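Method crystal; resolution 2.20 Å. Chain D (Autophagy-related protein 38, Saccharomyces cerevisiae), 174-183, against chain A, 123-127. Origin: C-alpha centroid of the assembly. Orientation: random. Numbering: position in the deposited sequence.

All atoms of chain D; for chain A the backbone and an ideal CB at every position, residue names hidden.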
# COMPACT_ATOMS: atom_id res chain seq x y z
N LEU D 174 1.18 -8.24 5.48
CA LEU D 174 1.14 -6.78 5.59
C LEU D 174 0.81 -6.19 4.22
O LEU D 174 0.13 -5.17 4.12
CB LEU D 174 2.47 -6.23 6.10
CG LEU D 174 2.41 -4.78 6.57
CD1 LEU D 174 1.79 -4.70 7.96
CD2 LEU D 174 3.78 -4.16 6.56
N VAL D 175 1.25 -6.86 3.17
CA VAL D 175 0.86 -6.45 1.83
C VAL D 175 -0.65 -6.55 1.63
O VAL D 175 -1.28 -5.61 1.14
CB VAL D 175 1.57 -7.27 0.75
CG1 VAL D 175 0.98 -6.98 -0.61
CG2 VAL D 175 3.06 -6.96 0.76
N LEU D 176 -1.24 -7.68 2.03
CA LEU D 176 -2.69 -7.83 1.96
C LEU D 176 -3.38 -6.73 2.75
O LEU D 176 -4.34 -6.14 2.29
CB LEU D 176 -3.15 -9.19 2.50
CG LEU D 176 -2.96 -10.50 1.75
CD1 LEU D 176 -3.59 -11.63 2.55
CD2 LEU D 176 -3.55 -10.44 0.33
N TYR D 177 -2.87 -6.46 3.95
CA TYR D 177 -3.47 -5.41 4.78
C TYR D 177 -3.46 -4.05 4.08
O TYR D 177 -4.46 -3.34 4.06
CB TYR D 177 -2.76 -5.29 6.13
CG TYR D 177 -3.25 -4.10 6.90
CD1 TYR D 177 -4.42 -4.18 7.64
CD2 TYR D 177 -2.57 -2.88 6.87
CE1 TYR D 177 -4.90 -3.09 8.34
CE2 TYR D 177 -3.05 -1.78 7.57
CZ TYR D 177 -4.22 -1.90 8.30
OH TYR D 177 -4.73 -0.84 9.00
N GLU D 178 -2.32 -3.66 3.51
CA GLU D 178 -2.23 -2.35 2.87
C GLU D 178 -3.08 -2.33 1.61
O GLU D 178 -3.76 -1.35 1.32
CB GLU D 178 -0.77 -1.99 2.55
CG GLU D 178 0.11 -1.73 3.77
CD GLU D 178 -0.37 -0.55 4.60
OE1 GLU D 178 -0.96 0.39 4.03
OE2 GLU D 178 -0.16 -0.56 5.83
N GLN D 179 -3.03 -3.42 0.86
CA GLN D 179 -3.84 -3.55 -0.36
C GLN D 179 -5.32 -3.33 -0.07
O GLN D 179 -6.00 -2.62 -0.80
CB GLN D 179 -3.63 -4.92 -1.00
CG GLN D 179 -4.53 -5.19 -2.20
CD GLN D 179 -4.05 -4.52 -3.48
OE1 GLN D 179 -3.13 -3.70 -3.46
NE2 GLN D 179 -4.66 -4.89 -4.60
N LYS D 180 -5.82 -3.93 1.01
CA LYS D 180 -7.22 -3.77 1.38
C LYS D 180 -7.52 -2.37 1.93
O LYS D 180 -8.60 -1.83 1.71
CB LYS D 180 -7.63 -4.82 2.40
CG LYS D 180 -9.06 -4.64 2.90
CD LYS D 180 -9.47 -5.76 3.84
CE LYS D 180 -10.94 -5.64 4.21
NZ LYS D 180 -11.36 -6.74 5.12
N LYS D 181 -6.56 -1.80 2.64
CA LYS D 181 -6.73 -0.46 3.22
C LYS D 181 -6.99 0.62 2.16
O LYS D 181 -7.78 1.53 2.39
CB LYS D 181 -5.50 -0.09 4.04
CG LYS D 181 -5.48 1.34 4.55
CD LYS D 181 -4.39 1.52 5.58
CE LYS D 181 -4.28 2.97 6.03
NZ LYS D 181 -5.50 3.45 6.74
N PHE D 182 -6.31 0.51 1.02
CA PHE D 182 -6.41 1.53 -0.02
C PHE D 182 -7.25 1.08 -1.21
O PHE D 182 -7.20 1.70 -2.27
CB PHE D 182 -5.02 1.93 -0.52
CG PHE D 182 -4.20 2.64 0.52
CD1 PHE D 182 -4.40 3.99 0.78
CD2 PHE D 182 -3.21 1.97 1.22
CE1 PHE D 182 -3.65 4.65 1.75
CE2 PHE D 182 -2.45 2.62 2.18
CZ PHE D 182 -2.67 3.97 2.45
N LYS D 183 -8.02 0.01 -1.03
CA LYS D 183 -8.77 -0.60 -2.14
C LYS D 183 -9.89 0.30 -2.66
O LYS D 183 -10.16 0.33 -3.85
CB LYS D 183 -9.36 -1.95 -1.71
CG LYS D 183 -10.00 -2.73 -2.84
CD LYS D 183 -10.51 -4.07 -2.37
CE LYS D 183 -11.05 -4.91 -3.52
NZ LYS D 183 -11.59 -6.22 -3.06
N UNK A 123 -0.91 2.23 -8.60
CA UNK A 123 -0.61 2.82 -7.29
C UNK A 123 -0.71 1.78 -6.18
O UNK A 123 -0.09 1.94 -5.13
CB UNK A 123 -1.56 3.98 -7.00
N UNK A 124 -1.48 0.72 -6.44
CA UNK A 124 -1.75 -0.31 -5.45
C UNK A 124 -0.51 -0.85 -4.76
O UNK A 124 0.50 -1.12 -5.40
CB UNK A 124 -2.50 -1.47 -6.11
N UNK A 125 -0.58 -0.99 -3.43
CA UNK A 125 0.49 -1.49 -2.56
C UNK A 125 1.14 -2.80 -3.03
O UNK A 125 2.36 -2.93 -2.93
CB UNK A 125 -0.07 -1.69 -1.15
N UNK A 126 0.34 -3.74 -3.54
CA UNK A 126 0.89 -5.00 -4.05
C UNK A 126 1.92 -4.80 -5.17
O UNK A 126 2.82 -5.61 -5.35
CB UNK A 126 -0.25 -5.89 -4.56
N UNK A 127 1.78 -3.71 -5.91
CA UNK A 127 2.69 -3.42 -7.00
C UNK A 127 3.67 -2.32 -6.64
O UNK A 127 4.37 -1.80 -7.51
CB UNK A 127 1.90 -3.03 -8.25

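Chain D presents one side of a helix, and the nearest alpha carbons between the two stretches are Gln D179 CA, 5.3 Å from the CA of position 125, and Val D175 CA, 6.1 Å from the CA of position 126. Spacing of four residues places both on the same side of the helix.

At position 123 the ideal CB has nothing of this stretch of chain D within 5.5 Å, so the stretch sets no preference. The residue is Leu A123, and its side chain makes no contact here.

Position 124 has phi/psi of -49/135, extended values that many residues adopt. Its CA-to-CB bond runs sideways to the helix, and the ideal CB lies 3.5 Å from Gln D179 OE1. A small side chain fits easily; a longer one would be acceptable if it turned off past the amide. The residue is Ser A124. Its CB keeps the 3.5 Å approach to Gln D179 OE1, while its OG is hydrogen-bonded to a residue just outside the stretch. Its backbone O accepts a bond from the N of position 127 at 2.9 Å, closing a tight turn.

Position 125 points its CB toward chain D. The ideal CB is 3.8 Å from Glu D178 CB, 4.0 Å from Gln D179 N and 4.7 Å from Val D175 O. That N is already committed, bonding to Val D175 O at 2.8 Å within the helix, so a polar group gains little from it. Compact apolar side chains suit the site: alanine, valine or proline, the last also favoured by a phi of -50°. The residue is Pro A125, with C-gamma exo pucker. Its CG sits 3.7 Å from Glu D178 O and 4.0 Å from Phe D182 CD2, an apolar contact oblique to the ring, and its CD lies 3.6 Å from Gln D179 OE1.

At position 126 the bond again runs sideways, with the ideal CB 3.8 Å from Gln D179 OE1 and 4.3 Å from Val D175 CG1. The methyl favours an aliphatic chain; isoleucine, valine, leucine or methionine could reach it. The backbone N points almost straight at Gln D179 OE1 (168° at hydrogen), but the 3.5 Å separation makes this a weak hydrogen bond. The residue is Ile A126, chi1 m and chi2 t. Its CG1 packs 3.7 Å from Val D175 CG1 and passes 3.2 Å from Gln D179 OE1.

Position 127 has nothing of this stretch of chain D within 5.5 Å of its ideal CB, so the stretch leaves the choice open. The residue is Asn A127; its side chain comes no nearer than 5.9 Å, OD1 to Gln D179 OE1, and makes no contact.

Chain A 123-127: LSPIN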
# COMPACT_ATOMS: atom_id res chain seq x y z
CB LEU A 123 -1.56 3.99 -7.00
CG LEU A 123 -1.28 5.27 -7.79
CD1 LEU A 123 -2.17 6.40 -7.30
CD2 LEU A 123 0.18 5.64 -7.69
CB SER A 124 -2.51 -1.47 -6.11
OG SER A 124 -3.72 -1.01 -6.67
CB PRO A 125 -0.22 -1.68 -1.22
CG PRO A 125 -1.24 -0.58 -1.22
CD PRO A 125 -1.73 -0.50 -2.65
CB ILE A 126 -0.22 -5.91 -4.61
CG1 ILE A 126 -1.23 -6.24 -3.52
CG2 ILE A 126 0.38 -7.20 -5.14
CD1 ILE A 126 -2.20 -7.31 -3.94
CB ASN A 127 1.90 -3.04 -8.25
CG ASN A 127 0.81 -4.03 -8.57
OD1 ASN A 127 -0.37 -3.67 -8.63
ND2 ASN A 127 1.20 -5.29 -8.76
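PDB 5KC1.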